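Local coordinates for protein Fc fragment of IgE receptor II (Bos taurus, PDB 6PWS) that binds mannose-type sugars through calcium in its C-type lectin domain, as the glycan-binding receptor CD23, named as an IgE receptor, at residues K28-A33 / W66-L72; Q101-C105 / D116-G120. All blocks are in the same frame, centred on the assembly; numbering follows the deposited sequence. Where two conformers were deposited one is given.

Contact 1: K28-A33 / W66-L72; sequences KKWIQA and WIGLRDL. With CA (calcium ion), chain C.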
# COMPACT_ATOMS: atom_id res chain seq x y z
N LYS A 28 11.74 -5.46 -2.56
CA LYS A 28 11.10 -5.26 -3.86
C LYS A 28 10.96 -3.78 -4.16
O LYS A 28 10.63 -2.99 -3.27
CB LYS A 28 9.71 -5.90 -3.89
CG LYS A 28 9.78 -7.42 -3.78
CD LYS A 28 8.48 -8.11 -4.10
CE LYS A 28 8.53 -9.58 -3.79
NZ LYS A 28 9.49 -10.32 -4.65
N LYS A 29 11.20 -3.42 -5.42
CA LYS A 29 10.81 -2.12 -5.95
C LYS A 29 9.29 -2.08 -6.09
O LYS A 29 8.62 -3.11 -6.06
CB LYS A 29 11.48 -1.91 -7.31
CG LYS A 29 13.00 -1.98 -7.26
CD LYS A 29 13.63 -1.81 -8.63
CE LYS A 29 15.15 -1.94 -8.57
NZ LYS A 29 15.78 -1.78 -9.90
N TRP A 30 8.72 -0.89 -6.28
CA TRP A 30 7.25 -0.79 -6.27
C TRP A 30 6.62 -1.67 -7.35
O TRP A 30 5.66 -2.40 -7.08
CB TRP A 30 6.80 0.67 -6.43
CG TRP A 30 5.32 0.87 -6.30
CD1 TRP A 30 4.61 1.04 -5.15
CD2 TRP A 30 4.35 0.93 -7.37
NE1 TRP A 30 3.28 1.22 -5.42
CE2 TRP A 30 3.09 1.15 -6.77
CE3 TRP A 30 4.42 0.84 -8.77
CZ2 TRP A 30 1.92 1.28 -7.52
CZ3 TRP A 30 3.26 0.97 -9.50
CH2 TRP A 30 2.02 1.19 -8.88
N ILE A 31 7.16 -1.65 -8.58
CA ILE A 31 6.57 -2.44 -9.66
C ILE A 31 6.70 -3.93 -9.36
O ILE A 31 5.81 -4.73 -9.69
CB ILE A 31 7.19 -2.07 -11.02
CG1 ILE A 31 6.55 -2.89 -12.14
CG2 ILE A 31 8.70 -2.30 -11.02
CD1 ILE A 31 6.89 -2.40 -13.54
N GLN A 32 7.81 -4.34 -8.75
CA GLN A 32 7.96 -5.74 -8.36
C GLN A 32 6.93 -6.14 -7.32
O GLN A 32 6.38 -7.25 -7.36
CB GLN A 32 9.37 -6.00 -7.84
CG GLN A 32 10.48 -5.87 -8.88
CD GLN A 32 11.86 -6.01 -8.28
OE1 GLN A 32 12.18 -5.42 -7.25
NE2 GLN A 32 12.71 -6.81 -8.92
N ALA A 33 6.64 -5.23 -6.39
CA ALA A 33 5.61 -5.49 -5.39
C ALA A 33 4.22 -5.55 -6.04
O ALA A 33 3.39 -6.38 -5.65
CB ALA A 33 5.68 -4.43 -4.28
N TRP A 66 5.53 -0.85 0.75
CA TRP A 66 4.78 -0.30 -0.37
C TRP A 66 3.27 -0.47 -0.19
O TRP A 66 2.80 -1.51 0.30
CB TRP A 66 5.17 -0.98 -1.67
CG TRP A 66 6.55 -0.69 -2.16
CD1 TRP A 66 7.53 -1.61 -2.39
CD2 TRP A 66 7.09 0.58 -2.53
NE1 TRP A 66 8.66 -0.99 -2.88
CE2 TRP A 66 8.41 0.36 -2.97
CE3 TRP A 66 6.60 1.89 -2.50
CZ2 TRP A 66 9.24 1.40 -3.41
CZ3 TRP A 66 7.43 2.93 -2.92
CH2 TRP A 66 8.73 2.67 -3.38
N ILE A 67 2.52 0.53 -0.65
CA ILE A 67 1.07 0.46 -0.78
C ILE A 67 0.67 0.75 -2.24
O ILE A 67 1.49 1.12 -3.08
CB ILE A 67 0.33 1.38 0.22
CG1 ILE A 67 0.57 2.87 -0.08
CG2 ILE A 67 0.73 1.02 1.65
CD1 ILE A 67 -0.33 3.80 0.76
N GLY A 68 -0.61 0.57 -2.53
CA GLY A 68 -1.13 0.63 -3.88
C GLY A 68 -1.57 2.02 -4.33
O GLY A 68 -2.70 2.21 -4.79
N LEU A 69 -0.66 2.99 -4.25
CA LEU A 69 -0.94 4.39 -4.53
C LEU A 69 0.25 4.96 -5.29
O LEU A 69 1.40 4.73 -4.89
CB LEU A 69 -1.20 5.14 -3.21
CG LEU A 69 -1.70 6.58 -3.32
CD1 LEU A 69 -3.07 6.65 -3.97
CD2 LEU A 69 -1.74 7.20 -1.92
N ARG A 70 -0.00 5.68 -6.39
CA ARG A 70 1.07 6.18 -7.24
C ARG A 70 0.57 7.37 -8.04
O ARG A 70 -0.63 7.50 -8.29
CB ARG A 70 1.60 5.08 -8.18
CG ARG A 70 0.74 4.74 -9.40
CD ARG A 70 -0.62 4.09 -9.11
NE ARG A 70 -1.31 3.76 -10.36
CZ ARG A 70 -2.50 3.16 -10.48
NH1 ARG A 70 -3.17 2.79 -9.39
NH2 ARG A 70 -3.03 2.94 -11.68
N ASP A 71 1.51 8.23 -8.46
CA ASP A 71 1.22 9.33 -9.39
C ASP A 71 2.12 9.27 -10.62
O ASP A 71 2.50 10.29 -11.19
CB ASP A 71 1.26 10.72 -8.75
CG ASP A 71 2.65 11.22 -8.38
OD1 ASP A 71 3.57 10.41 -8.16
OD2 ASP A 71 2.81 12.46 -8.27
N LEU A 72 2.45 8.05 -11.06
CA LEU A 72 3.27 7.86 -12.25
C LEU A 72 2.68 8.50 -13.51
O LEU A 72 3.42 9.06 -14.33
CB LEU A 72 3.49 6.36 -12.48
CG LEU A 72 4.54 5.73 -11.58
CD1 LEU A 72 4.37 4.22 -11.49
CD2 LEU A 72 5.93 6.09 -12.09
CA CA C . 5.25 12.37 -7.85
O HOH W 1 4.60 13.08 -5.69
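Two tryptophans carry most of this contact, Trp-30 with 154 Å² and Trp-66 with 97 Å² covered. Each indole donates one hydrogen bond to a backbone carbonyl across the interface: Trp-66 NE1 to Lys-28 O at 2.8 Å (152° at the hydrogen) and Trp-30 NE1 to Ile-67 O at 2.9 Å (159°). Both indole nitrogens can therefore be buried without losing a polar partner. The second bond reaches the carbonyl just before Gly-68, the centre of an inverse gamma turn.

The rings also meet offset edge-to-face, planes at 84°, the edge of Trp-30 toward the face of Trp-66, with Trp-30 CD1 3.4 Å from Trp-66 CE3. A CH-pi contact adds to this, Trp-30 CA sitting 3.7 Å above the centroid of the five-membered ring of Trp-66, 14° off its normal.

Apolar packing fills the flanks, with Ala-33 CB 3.9 Å from Trp-66 CD1 and Trp-30 CZ3 4.0 Å from Leu-72 CD1. Asp-71, out of reach of 28-33, chelates the calcium of chain C through OD1 (2.6 Å) and OD2 (2.5 Å); Glu-75, Asp-98, Glu-103 and Asn-104 complete its protein ligands.

The contact thus seats the first turn of helix 30-39 on Trp-66 to Leu-69, the WIGL motif of C-type lectin domains, with Trp-126 of strand 123-131 touching Ala-33 and Trp-66, and Cys-105 of strand 105-108 touching both tryptophans.

Contact 2: Q101-C105 / D116-G120; sequences QGENC and DAFCG. With CA (calcium ion), chain B; CA (calcium ion), chain C; MMA (methyl alpha-D-mannopyranoside), chain D.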
# COMPACT_ATOMS: atom_id res chain seq x y z
N GLN A 101 14.63 13.78 -7.89
CA GLN A 101 14.13 14.27 -9.17
C GLN A 101 12.76 13.68 -9.51
O GLN A 101 12.34 13.76 -10.67
CB GLN A 101 15.13 14.05 -10.30
CG GLN A 101 16.52 14.56 -9.99
CD GLN A 101 17.36 13.48 -9.36
OE1 GLN A 101 17.47 12.37 -9.90
NE2 GLN A 101 17.95 13.79 -8.22
N GLY A 102 12.06 13.13 -8.51
CA GLY A 102 10.70 12.66 -8.67
C GLY A 102 10.41 11.43 -7.83
O GLY A 102 11.17 10.45 -7.86
N GLU A 103 9.32 11.47 -7.07
CA GLU A 103 8.87 10.37 -6.21
C GLU A 103 7.43 10.06 -6.59
O GLU A 103 6.55 10.89 -6.36
CB GLU A 103 8.99 10.73 -4.74
CG GLU A 103 10.42 10.93 -4.31
CD GLU A 103 10.56 11.24 -2.85
OE1 GLU A 103 9.73 12.01 -2.31
OE2 GLU A 103 11.50 10.69 -2.21
N ASN A 104 7.20 8.89 -7.18
CA ASN A 104 5.90 8.63 -7.80
C ASN A 104 5.19 7.40 -7.27
O ASN A 104 4.11 7.07 -7.78
CB ASN A 104 6.03 8.61 -9.32
CG ASN A 104 6.78 9.84 -9.83
OD1 ASN A 104 6.55 10.96 -9.38
ND2 ASN A 104 7.69 9.62 -10.76
N CYS A 105 5.74 6.76 -6.24
CA CYS A 105 5.17 5.54 -5.65
C CYS A 105 5.08 5.74 -4.15
O CYS A 105 6.02 6.25 -3.53
CB CYS A 105 6.08 4.35 -5.96
SG CYS A 105 6.12 3.93 -7.74
N ASP A 116 5.62 9.64 -0.33
CA ASP A 116 6.02 9.33 -1.70
C ASP A 116 7.52 9.07 -1.75
O ASP A 116 8.32 9.78 -1.12
CB ASP A 116 5.56 10.42 -2.71
CG ASP A 116 6.13 11.81 -2.46
OD1 ASP A 116 6.55 12.11 -1.32
OD2 ASP A 116 6.08 12.60 -3.43
N ALA A 117 7.90 8.03 -2.49
CA ALA A 117 9.28 7.58 -2.56
C ALA A 117 9.68 7.31 -4.00
O ALA A 117 8.85 7.18 -4.91
CB ALA A 117 9.46 6.32 -1.71
N PHE A 118 10.99 7.21 -4.20
CA PHE A 118 11.52 6.76 -5.48
C PHE A 118 10.98 5.37 -5.80
O PHE A 118 11.13 4.44 -4.99
CB PHE A 118 13.05 6.74 -5.40
CG PHE A 118 13.72 6.14 -6.60
CD1 PHE A 118 13.37 6.52 -7.88
CD2 PHE A 118 14.72 5.18 -6.45
CE1 PHE A 118 13.99 5.97 -8.98
CE2 PHE A 118 15.35 4.63 -7.56
CZ PHE A 118 14.97 5.02 -8.81
N CYS A 119 10.37 5.21 -6.97
CA CYS A 119 9.74 3.94 -7.33
C CYS A 119 10.74 2.79 -7.38
O CYS A 119 10.33 1.63 -7.23
CB CYS A 119 9.00 4.08 -8.67
SG CYS A 119 7.53 5.15 -8.59
N GLY A 120 12.03 3.06 -7.56
CA GLY A 120 13.06 2.04 -7.55
C GLY A 120 13.64 1.67 -6.20
O GLY A 120 14.58 0.87 -6.14
CA CA B . 8.63 12.05 -0.19
CA CA C . 5.25 12.37 -7.85
C1 MMA D . 14.01 11.62 1.91
C2 MMA D . 12.98 10.73 1.23
C3 MMA D . 11.83 11.58 0.82
C4 MMA D . 11.20 12.26 2.00
C5 MMA D . 12.22 13.07 2.79
C6 MMA D . 11.62 13.55 4.08
C7 MMA D . 15.25 13.58 1.40
O1 MMA D . 14.38 12.55 0.98
O2 MMA D . 12.50 9.69 2.11
O3 MMA D . 10.81 10.77 0.19
O4 MMA D . 10.14 13.08 1.50
O5 MMA D . 13.42 12.27 3.12
O6 MMA D . 12.59 14.27 4.79
O HOH W 2 12.66 8.08 -2.02
O HOH W 1 4.60 13.08 -5.69
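Glu-103, with 83 Å² covered, joins Asp-116 at the sugar-binding calcium (chain B): Glu-103 OE1 lies 2.4 Å from the ion, Asp-116 OD1 2.4 Å and Asp-116 O 2.5 Å. Methyl mannoside adds O3 and O4, each 2.5 Å from this ion, and Glu-95, Asn-97 and Asn-115 complete the site; such direct ligation by two sugar hydroxyls is the sugar-binding mode of the calcium-dependent C-type lectins. The Glu-103 carboxylate also meets Ala-99, and that of Asp-116 meets Asp-98. Glu-103 OE2 approaches MMA O3 to 2.5 Å, while Glu-103 O binds the second calcium (chain C) at 2.5 Å.

Cys-105 (78 Å²) forms an antiparallel hydrogen-bonded pair with Ala-117: Ala-117 N donates to Cys-105 O at 2.8 Å, and Cys-105 N to Ala-117 O weakly at 3.4 Å. Asn-104 and Cys-105 both face Ala-117, a classic beta bulge.

Cys-119 (69 Å²) lies two residues past strand 114-117 and is bonded to the start of strand 105-108, its SG 2.0 Å from Cys-105 SG (chi3 98°).

In the fold
Following the chain from the N terminus, contact 1 closes first: 32 residues, including most of helix 30-39 and all of helix 50-59, separate its segments. Contact 2 opens only afterwards and closes a shorter loop, with 10 residues between 101-105 and 116-120, so the two are in series and neither nest nor cross. Their centres are nonetheless 9 Å apart and they touch, Asp-71 N lying 2.9 Å from Asn-104 O and Trp-30 N 3.1 Å from Cys-119 O, both probable hydrogen bonds. Calcium in chain C is shared, as is water 1. Together they connect the start of helix 30-39, through strands 65-67, 105-108 and 114-117 of one sheet, to the calcium-binding loops.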